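Local coordinates for protein glycosaminoglycan xylosylkinase (Hydra vulgaris, PDB 5XOM) that probably phosphorylates xylose in the glycosaminoglycan-protein linkage region of proteoglycans, as a kinase of the Fam20 family with a protein-kinase-like fold, at residues 119-122 / 126-129; 142-147 / 337-342; 318-323 / 380-385. All coordinates share one frame; numbering follows the deposited sequence.

Contact 1. Residues 119-122 / 126-129; sequences KIIL and YEGY
Ile121 and Glu127 meet obliquely, one branched apolar side chain laid against the stem of an acidic one. Of the isoleucine's branches, the CG2 methyl does the touching: it stands trans to the backbone N while CG1 lies beside that nitrogen (chi1 -58°), and it approaches the foot of the glutamate, with Ile121 CG2 3.9 Å from Glu127 CB and 3.7 Å from Glu127 O. Of the glutamate side chain it is the methylenes, CB and CG, that face the other segment. Its CG also extends trans to the backbone N (chi1 -168°), which sets CB and CG in front of the carbonyl oxygen of Leu122. That carbonyl aims its oxygen almost straight at the stem, Leu122 O lying 3.3 Å from Glu127 CG and 3.4 Å from Glu127 CB. A bend at the next bond (chi2 77°) then leads the carboxylate away from the isoleucine, and OE1 is hydrogen-bonded to Thr124 in the short loop that joins 119-122 to 126-129. The backbone has partners of its own: Ile121 pairs with Gly302, and Glu127 O accepts a bond from Arg131. Both segments belong to the linker between strand 106-112 and helix 132-144, which probably corresponds to the connection from beta3 to helix alphaC in the kinase N-lobe. Chemically this is a van der Waals contact of modest extent at the surface, burying 117 Å². A carbonyl dipole resting on methylenes rather than on the carboxylate probably limits repulsion between the two oxygen-bearing groups, while the bond to Thr124 helps settle where the acid end goes.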
loop_
_atom_site.group_PDB
_atom_site.type_symbol
_atom_site.label_atom_id
_atom_site.label_comp_id
_atom_site.label_asym_id
_atom_site.label_seq_id
_atom_site.Cartn_x
_atom_site.Cartn_y
_atom_site.Cartn_z
ATOM N N LYS A 119 -29.760 -1.868 -21.257
ATOM C CA LYS A 119 -30.835 -0.886 -21.312
ATOM C C LYS A 119 -30.305 0.476 -21.745
ATOM O O LYS A 119 -29.293 0.953 -21.228
ATOM C CB LYS A 119 -31.509 -0.756 -19.945
ATOM C CG LYS A 119 -32.706 0.192 -19.941
ATOM C CD LYS A 119 -33.811 -0.355 -20.830
ATOM C CE LYS A 119 -35.187 0.203 -20.483
ATOM N NZ LYS A 119 -35.441 1.545 -21.061
ATOM N N ILE A 120 -31.016 1.111 -22.675
ATOM C CA ILE A 120 -30.729 2.475 -23.102
ATOM C C ILE A 120 -31.754 3.359 -22.400
ATOM O O ILE A 120 -32.960 3.204 -22.612
ATOM C CB ILE A 120 -30.841 2.631 -24.628
ATOM C CG1 ILE A 120 -29.937 1.654 -25.388
ATOM C CG2 ILE A 120 -30.474 4.039 -25.038
ATOM C CD1 ILE A 120 -28.518 1.568 -24.897
ATOM N N ILE A 121 -31.286 4.304 -21.593
ATOM C CA ILE A 121 -32.150 5.185 -20.809
ATOM C C ILE A 121 -32.315 6.486 -21.582
ATOM O O ILE A 121 -31.355 7.246 -21.735
ATOM C CB ILE A 121 -31.574 5.459 -19.413
ATOM C CG1 ILE A 121 -31.347 4.169 -18.627
ATOM C CG2 ILE A 121 -32.505 6.375 -18.641
ATOM C CD1 ILE A 121 -32.606 3.449 -18.277
ATOM N N LEU A 122 -33.511 6.754 -22.095
ATOM C CA LEU A 122 -33.743 8.016 -22.778
ATOM C C LEU A 122 -34.409 9.003 -21.827
ATOM O O LEU A 122 -34.550 8.755 -20.630
ATOM C CB LEU A 122 -34.597 7.792 -24.029
ATOM C CG LEU A 122 -34.015 6.936 -25.158
ATOM C CD1 LEU A 122 -35.045 6.651 -26.258
ATOM C CD2 LEU A 122 -32.798 7.621 -25.738
ATOM N N TYR A 126 -30.950 12.876 -16.513
ATOM C CA TYR A 126 -30.958 12.340 -15.153
ATOM C C TYR A 126 -32.033 11.276 -14.946
ATOM O O TYR A 126 -32.349 10.936 -13.800
ATOM C CB TYR A 126 -31.057 13.479 -14.132
ATOM C CG TYR A 126 -32.187 14.455 -14.358
ATOM C CD1 TYR A 126 -33.490 14.179 -13.954
ATOM C CD2 TYR A 126 -31.935 15.670 -14.985
ATOM C CE1 TYR A 126 -34.511 15.096 -14.175
ATOM C CE2 TYR A 126 -32.937 16.583 -15.210
ATOM C CZ TYR A 126 -34.225 16.298 -14.806
ATOM O OH TYR A 126 -35.223 17.223 -15.033
ATOM N N GLU A 127 -32.632 10.794 -16.033
ATOM C CA GLU A 127 -33.783 9.906 -15.973
ATOM C C GLU A 127 -33.423 8.585 -15.283
ATOM O O GLU A 127 -32.277 8.122 -15.338
ATOM C CB GLU A 127 -34.273 9.628 -17.399
ATOM C CG GLU A 127 -35.620 8.954 -17.512
ATOM C CD GLU A 127 -36.752 9.924 -17.264
ATOM O OE1 GLU A 127 -36.503 11.148 -17.316
ATOM O OE2 GLU A 127 -37.888 9.465 -17.023
ATOM N N GLY A 128 -34.421 7.974 -14.637
ATOM C CA GLY A 128 -34.403 6.562 -14.288
ATOM C C GLY A 128 -33.972 6.279 -12.855
ATOM O O GLY A 128 -33.691 7.170 -12.049
ATOM N N TYR A 129 -33.931 4.981 -12.551
ATOM C CA TYR A 129 -33.474 4.473 -11.268
ATOM C C TYR A 129 -31.955 4.487 -11.186
ATOM O O TYR A 129 -31.252 4.522 -12.199
ATOM C CB TYR A 129 -33.930 3.033 -11.043
ATOM C CG TYR A 129 -35.397 2.789 -11.289
ATOM C CD1 TYR A 129 -36.359 3.569 -10.684
ATOM C CD2 TYR A 129 -35.815 1.786 -12.133
ATOM C CE1 TYR A 129 -37.698 3.345 -10.909
ATOM C CE2 TYR A 129 -37.157 1.563 -12.364
ATOM C CZ TYR A 129 -38.093 2.345 -11.750
ATOM O OH TYR A 129 -39.432 2.126 -11.975
#

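Contact 2. Residues 142-147 / 337-342; sequences DRLLGF and NSLSVL
With chi1 at 175° in Leu144 and -172° in Leu339, both leucines swing CG opposite the backbone nitrogen, so that each reaches out of its helix toward the other. Leu145 takes the other common setting, its CG beside the backbone N (chi1 -62°), and its tip arrives at the same spot. The shared target is one methyl: Leu339 CD1 lies 3.6 Å from Leu144 CD2 and 3.7 Å from Leu145 CD2. Leu144 meets Leu339 at a slant, whereas Leu145 runs across it at about a right angle. The second branch of Leu144 serves another partner, its CD1 resting 4.1 Å from Leu342 CB, three residues, about one turn, after Leu339. The side-chain contacts are all apolar, although Leu144 CD2 also rests on a backbone carbonyl, 3.6 Å from Leu339 O; 185 Å² is buried in all. Both segments lie at helix ends. A Schellman motif closes the first helix, in which Phe147 N bonds Asp142 O at 3.0 Å and Gly146 carries the positive phi; Ser338 occupies the N-cap position of the second. Around this core, Asp365 of helix 358-382 accepts hydrogen bonds from Ser338 and Ser340. Leu145 also packs on Leu272 of helix 259-273 and Leu339 on Leu368 of helix 358-382. The end of helix 132-144 thus meets the start of helix 339-347 between neighbours contributed by helices 259-273 and 358-382.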
loop_
_atom_site.group_PDB
_atom_site.type_symbol
_atom_site.label_atom_id
_atom_site.label_comp_id
_atom_site.label_asym_id
_atom_site.label_seq_id
_atom_site.Cartn_x
_atom_site.Cartn_y
_atom_site.Cartn_z
ATOM N N ASP A 142 -12.744 5.793 -10.479
ATOM C CA ASP A 142 -12.236 6.813 -9.565
ATOM C C ASP A 142 -10.814 6.489 -9.115
ATOM O O ASP A 142 -9.965 7.383 -9.031
ATOM C CB ASP A 142 -13.175 6.919 -8.363
ATOM C CG ASP A 142 -12.573 7.689 -7.203
ATOM O OD1 ASP A 142 -11.900 7.067 -6.354
ATOM O OD2 ASP A 142 -12.789 8.913 -7.120
ATOM N N ARG A 143 -10.521 5.204 -8.882
ATOM C CA ARG A 143 -9.152 4.798 -8.568
ATOM C C ARG A 143 -8.265 4.844 -9.807
ATOM O O ARG A 143 -7.119 5.305 -9.738
ATOM C CB ARG A 143 -9.154 3.400 -7.956
ATOM C CG ARG A 143 -10.055 3.287 -6.749
ATOM C CD ARG A 143 -9.883 1.965 -6.042
ATOM N NE ARG A 143 -8.569 1.874 -5.408
ATOM C CZ ARG A 143 -7.645 0.982 -5.742
ATOM N NH1 ARG A 143 -7.893 0.090 -6.695
ATOM N NH2 ARG A 143 -6.476 0.968 -5.120
ATOM N N LEU A 144 -8.782 4.380 -10.951
ATOM C CA LEU A 144 -7.990 4.353 -12.179
ATOM C C LEU A 144 -7.531 5.753 -12.581
ATOM O O LEU A 144 -6.392 5.938 -13.027
ATOM C CB LEU A 144 -8.798 3.704 -13.308
ATOM C CG LEU A 144 -8.174 3.696 -14.705
ATOM C CD1 LEU A 144 -6.854 2.941 -14.672
ATOM C CD2 LEU A 144 -9.134 3.081 -15.723
ATOM N N LEU A 145 -8.397 6.752 -12.432
ATOM C CA LEU A 145 -8.021 8.114 -12.783
ATOM C C LEU A 145 -7.239 8.824 -11.686
ATOM O O LEU A 145 -6.839 9.977 -11.886
ATOM C CB LEU A 145 -9.259 8.943 -13.129
ATOM C CG LEU A 145 -10.118 8.514 -14.313
ATOM C CD1 LEU A 145 -11.421 9.305 -14.327
ATOM C CD2 LEU A 145 -9.345 8.677 -15.622
ATOM N N GLY A 146 -7.007 8.175 -10.544
ATOM C CA GLY A 146 -6.216 8.776 -9.488
ATOM C C GLY A 146 -6.940 9.788 -8.633
ATOM O O GLY A 146 -6.285 10.553 -7.920
ATOM N N PHE A 147 -8.273 9.835 -8.691
ATOM C CA PHE A 147 -9.015 10.746 -7.824
ATOM C C PHE A 147 -9.063 10.224 -6.388
ATOM O O PHE A 147 -8.865 10.987 -5.439
ATOM C CB PHE A 147 -10.430 10.965 -8.367
ATOM C CG PHE A 147 -10.486 11.814 -9.606
ATOM C CD1 PHE A 147 -9.793 13.012 -9.678
ATOM C CD2 PHE A 147 -11.232 11.415 -10.701
ATOM C CE1 PHE A 147 -9.844 13.798 -10.818
ATOM C CE2 PHE A 147 -11.291 12.199 -11.844
ATOM C CZ PHE A 147 -10.592 13.391 -11.900
ATOM N N ASN A 337 -2.752 1.176 -23.849
ATOM C CA ASN A 337 -4.057 0.612 -23.536
ATOM C C ASN A 337 -5.019 1.743 -23.200
ATOM O O ASN A 337 -4.718 2.589 -22.350
ATOM C CB ASN A 337 -3.964 -0.363 -22.363
ATOM C CG ASN A 337 -3.237 -1.643 -22.726
ATOM O OD1 ASN A 337 -2.278 -2.030 -22.062
ATOM N ND2 ASN A 337 -3.687 -2.301 -23.787
ATOM N N SER A 338 -6.170 1.755 -23.864
ATOM C CA SER A 338 -7.135 2.819 -23.648
ATOM C C SER A 338 -7.680 2.772 -22.223
ATOM O O SER A 338 -7.518 1.792 -21.488
ATOM C CB SER A 338 -8.281 2.719 -24.650
ATOM O OG SER A 338 -9.161 1.665 -24.295
ATOM N N LEU A 339 -8.318 3.875 -21.835
ATOM C CA LEU A 339 -8.923 3.967 -20.511
ATOM C C LEU A 339 -9.909 2.829 -20.271
ATOM O O LEU A 339 -9.972 2.268 -19.171
ATOM C CB LEU A 339 -9.618 5.320 -20.370
ATOM C CG LEU A 339 -10.167 5.694 -18.998
ATOM C CD1 LEU A 339 -9.022 5.822 -18.015
ATOM C CD2 LEU A 339 -10.939 6.994 -19.105
ATOM N N SER A 340 -10.689 2.471 -21.291
ATOM C CA SER A 340 -11.702 1.441 -21.099
ATOM C C SER A 340 -11.087 0.054 -21.011
ATOM O O SER A 340 -11.607 -0.807 -20.292
ATOM C CB SER A 340 -12.729 1.498 -22.230
ATOM O OG SER A 340 -12.211 0.981 -23.442
ATOM N N VAL A 341 -9.989 -0.190 -21.728
ATOM C CA VAL A 341 -9.314 -1.476 -21.600
ATOM C C VAL A 341 -8.759 -1.645 -20.192
ATOM O O VAL A 341 -8.935 -2.696 -19.561
ATOM C CB VAL A 341 -8.217 -1.611 -22.668
ATOM C CG1 VAL A 341 -7.263 -2.746 -22.313
ATOM C CG2 VAL A 341 -8.846 -1.833 -24.038
ATOM N N LEU A 342 -8.115 -0.603 -19.656
ATOM C CA LEU A 342 -7.591 -0.683 -18.294
ATOM C C LEU A 342 -8.719 -0.771 -17.272
ATOM O O LEU A 342 -8.595 -1.473 -16.262
ATOM C CB LEU A 342 -6.698 0.522 -18.001
ATOM C CG LEU A 342 -5.420 0.633 -18.835
ATOM C CD1 LEU A 342 -4.605 1.844 -18.411
ATOM C CD2 LEU A 342 -4.593 -0.637 -18.690
#

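Contact 3. Residues 318-323 / 380-385; sequences CCRLRS and KEKNKE
The Cys319 peptide group presents one face to Lys382, whose ammonium stands well above the carbonyl plane and makes a weak hydrogen bond, Lys382 NZ to Cys319 O 3.4 Å. On that same face lie the carbonyl oxygen of Cys318, 3.7 Å from Lys382 NZ, and the CG of Arg320. The flat guanidinium of Arg320 is not in contact with the amine: its NH1 remains 5.5 Å from Lys382 NZ, a like charge that would, if anything, probably weaken the hold on the amine slightly. Before the ammonium, the methylenes CD and CE run past the cysteine, Lys382 CD and Cys319 CB being 3.9 Å apart. The contact lies in the kinase-like C-lobe, where the chain leaves helix 313-318 and enters strand 321-322, which pairs in parallel with strand 388-389. A disulfide from Cys319 to Cys378 ties this turn to helix 358-382 four residues before Lys382, and the adjacent Cys318 is bonded to Cys245. A nearly eclipsed chi3 of 8° bends the lysine chain and helps carry its amine over to Cys319 O, with Cys318 O nearby.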
loop_
_atom_site.group_PDB
_atom_site.type_symbol
_atom_site.label_atom_id
_atom_site.label_comp_id
_atom_site.label_asym_id
_atom_site.label_seq_id
_atom_site.Cartn_x
_atom_site.Cartn_y
_atom_site.Cartn_z
ATOM N N CYS A 318 -15.125 27.873 -16.524
ATOM C CA CYS A 318 -14.078 28.392 -15.649
ATOM C C CYS A 318 -12.693 28.360 -16.284
ATOM O O CYS A 318 -11.865 29.229 -15.986
ATOM C CB CYS A 318 -14.040 27.601 -14.332
ATOM S SG CYS A 318 -15.514 27.781 -13.276
ATOM N N CYS A 319 -12.430 27.390 -17.161
ATOM C CA CYS A 319 -11.109 27.195 -17.760
ATOM C C CYS A 319 -10.011 27.247 -16.702
ATOM O O CYS A 319 -9.049 28.013 -16.793
ATOM C CB CYS A 319 -10.856 28.197 -18.885
ATOM S SG CYS A 319 -11.683 27.722 -20.428
ATOM N N ARG A 320 -10.208 26.468 -15.645
ATOM C CA ARG A 320 -9.170 26.180 -14.673
ATOM C C ARG A 320 -9.122 24.672 -14.487
ATOM O O ARG A 320 -10.157 23.997 -14.529
ATOM C CB ARG A 320 -9.442 26.896 -13.347
ATOM C CG ARG A 320 -9.589 28.415 -13.509
ATOM C CD ARG A 320 -10.185 29.073 -12.274
ATOM N NE ARG A 320 -9.388 28.827 -11.080
ATOM C CZ ARG A 320 -8.343 29.570 -10.723
ATOM N NH1 ARG A 320 -7.984 30.610 -11.465
ATOM N NH2 ARG A 320 -7.662 29.273 -9.622
ATOM N N LEU A 321 -7.922 24.139 -14.301
ATOM C CA LEU A 321 -7.764 22.699 -14.187
ATOM C C LEU A 321 -6.577 22.419 -13.291
ATOM O O LEU A 321 -5.492 22.968 -13.505
ATOM C CB LEU A 321 -7.565 22.035 -15.556
ATOM C CG LEU A 321 -7.343 20.515 -15.550
ATOM C CD1 LEU A 321 -8.490 19.774 -14.863
ATOM C CD2 LEU A 321 -7.144 19.990 -16.965
ATOM N N ARG A 322 -6.796 21.576 -12.287
ATOM C CA ARG A 322 -5.728 21.227 -11.366
ATOM C C ARG A 322 -4.620 20.485 -12.094
ATOM O O ARG A 322 -4.877 19.621 -12.935
ATOM C CB ARG A 322 -6.273 20.379 -10.224
ATOM C CG ARG A 322 -5.201 19.731 -9.365
ATOM C CD ARG A 322 -5.797 19.125 -8.099
ATOM N NE ARG A 322 -6.358 20.134 -7.206
ATOM C CZ ARG A 322 -7.611 20.122 -6.775
ATOM N NH1 ARG A 322 -8.457 19.161 -7.146
ATOM N NH2 ARG A 322 -8.049 21.077 -5.957
ATOM N N SER A 323 -3.377 20.824 -11.747
ATOM C CA SER A 323 -2.224 20.322 -12.486
ATOM C C SER A 323 -2.137 18.800 -12.434
ATOM O O SER A 323 -1.897 18.155 -13.460
ATOM C CB SER A 323 -0.942 20.961 -11.953
ATOM O OG SER A 323 0.205 20.444 -12.609
ATOM N N LYS A 380 -6.348 27.530 -25.728
ATOM C CA LYS A 380 -6.298 28.454 -26.855
ATOM C C LYS A 380 -6.807 29.836 -26.472
ATOM O O LYS A 380 -6.298 30.850 -26.970
ATOM C CB LYS A 380 -7.106 27.892 -28.029
ATOM C CG LYS A 380 -7.640 28.946 -28.991
ATOM C CD LYS A 380 -7.616 28.478 -30.439
ATOM C CE LYS A 380 -6.183 28.269 -30.931
ATOM N NZ LYS A 380 -6.111 28.089 -32.412
ATOM N N GLU A 381 -7.779 29.905 -25.570
ATOM C CA GLU A 381 -8.489 31.145 -25.301
ATOM C C GLU A 381 -8.081 31.803 -23.989
ATOM O O GLU A 381 -8.535 32.917 -23.707
ATOM C CB GLU A 381 -9.993 30.882 -25.325
ATOM C CG GLU A 381 -10.439 30.293 -26.656
ATOM C CD GLU A 381 -11.880 29.830 -26.659
ATOM O OE1 GLU A 381 -12.541 29.916 -25.602
ATOM O OE2 GLU A 381 -12.350 29.378 -27.725
ATOM N N LYS A 382 -7.220 31.161 -23.194
ATOM C CA LYS A 382 -6.694 31.787 -21.988
ATOM C C LYS A 382 -5.206 31.535 -21.768
ATOM O O LYS A 382 -4.648 32.092 -20.819
ATOM C CB LYS A 382 -7.483 31.302 -20.757
ATOM C CG LYS A 382 -8.876 31.916 -20.635
ATOM C CD LYS A 382 -9.483 31.794 -19.235
ATOM C CE LYS A 382 -8.492 31.267 -18.198
ATOM N NZ LYS A 382 -9.007 31.387 -16.799
ATOM N N ASN A 383 -4.552 30.739 -22.625
ATOM C CA ASN A 383 -3.154 30.314 -22.517
ATOM C C ASN A 383 -2.986 29.260 -21.431
ATOM O O ASN A 383 -3.597 29.349 -20.359
ATOM C CB ASN A 383 -2.211 31.501 -22.282
ATOM C CG ASN A 383 -2.307 32.546 -23.380
ATOM O OD1 ASN A 383 -2.447 32.217 -24.560
ATOM N ND2 ASN A 383 -2.226 33.810 -22.995
ATOM N N LYS A 384 -2.150 28.256 -21.722
ATOM C CA LYS A 384 -2.043 27.057 -20.887
ATOM C C LYS A 384 -1.733 27.377 -19.430
ATOM O O LYS A 384 -2.404 26.878 -18.522
ATOM C CB LYS A 384 -0.960 26.141 -21.472
ATOM C CG LYS A 384 -0.817 24.804 -20.773
ATOM C CD LYS A 384 0.084 23.892 -21.590
ATOM C CE LYS A 384 0.143 22.478 -21.043
ATOM N NZ LYS A 384 1.420 22.183 -20.344
ATOM N N GLU A 385 -0.717 28.210 -19.183
ATOM C CA GLU A 385 -0.277 28.466 -17.810
ATOM C C GLU A 385 -1.233 29.344 -17.010
ATOM O O GLU A 385 -0.970 29.563 -15.826
ATOM C CB GLU A 385 1.142 29.058 -17.773
ATOM C CG GLU A 385 1.394 30.293 -18.616
ATOM C CD GLU A 385 1.405 29.989 -20.098
ATOM O OE1 GLU A 385 0.687 30.682 -20.848
ATOM O OE2 GLU A 385 2.053 29.002 -20.501
#

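In the fold
Along the chain, contact 1 closes before the others open, whereas contacts 2 and 3 interlock, 318-323 falling between the two halves of contact 2. Contact 1 lies in the linker leading into helix 132-144, and contact 2 at that helix's far end, their centres about 24 Å apart. Contact 2 is centred about 23 Å from contact 3, with nearest atoms about 7 Å apart; helix 259-273 packs against both, and helix 358-382 packs on contact 2 and leads into 380-385 of contact 3. Centres of contacts 1 and 3 are about 33 Å apart. The three sample a surface loop of the probable N-lobe, a helix junction probably between the lobes, and the disulfide-linked edge of the C-lobe.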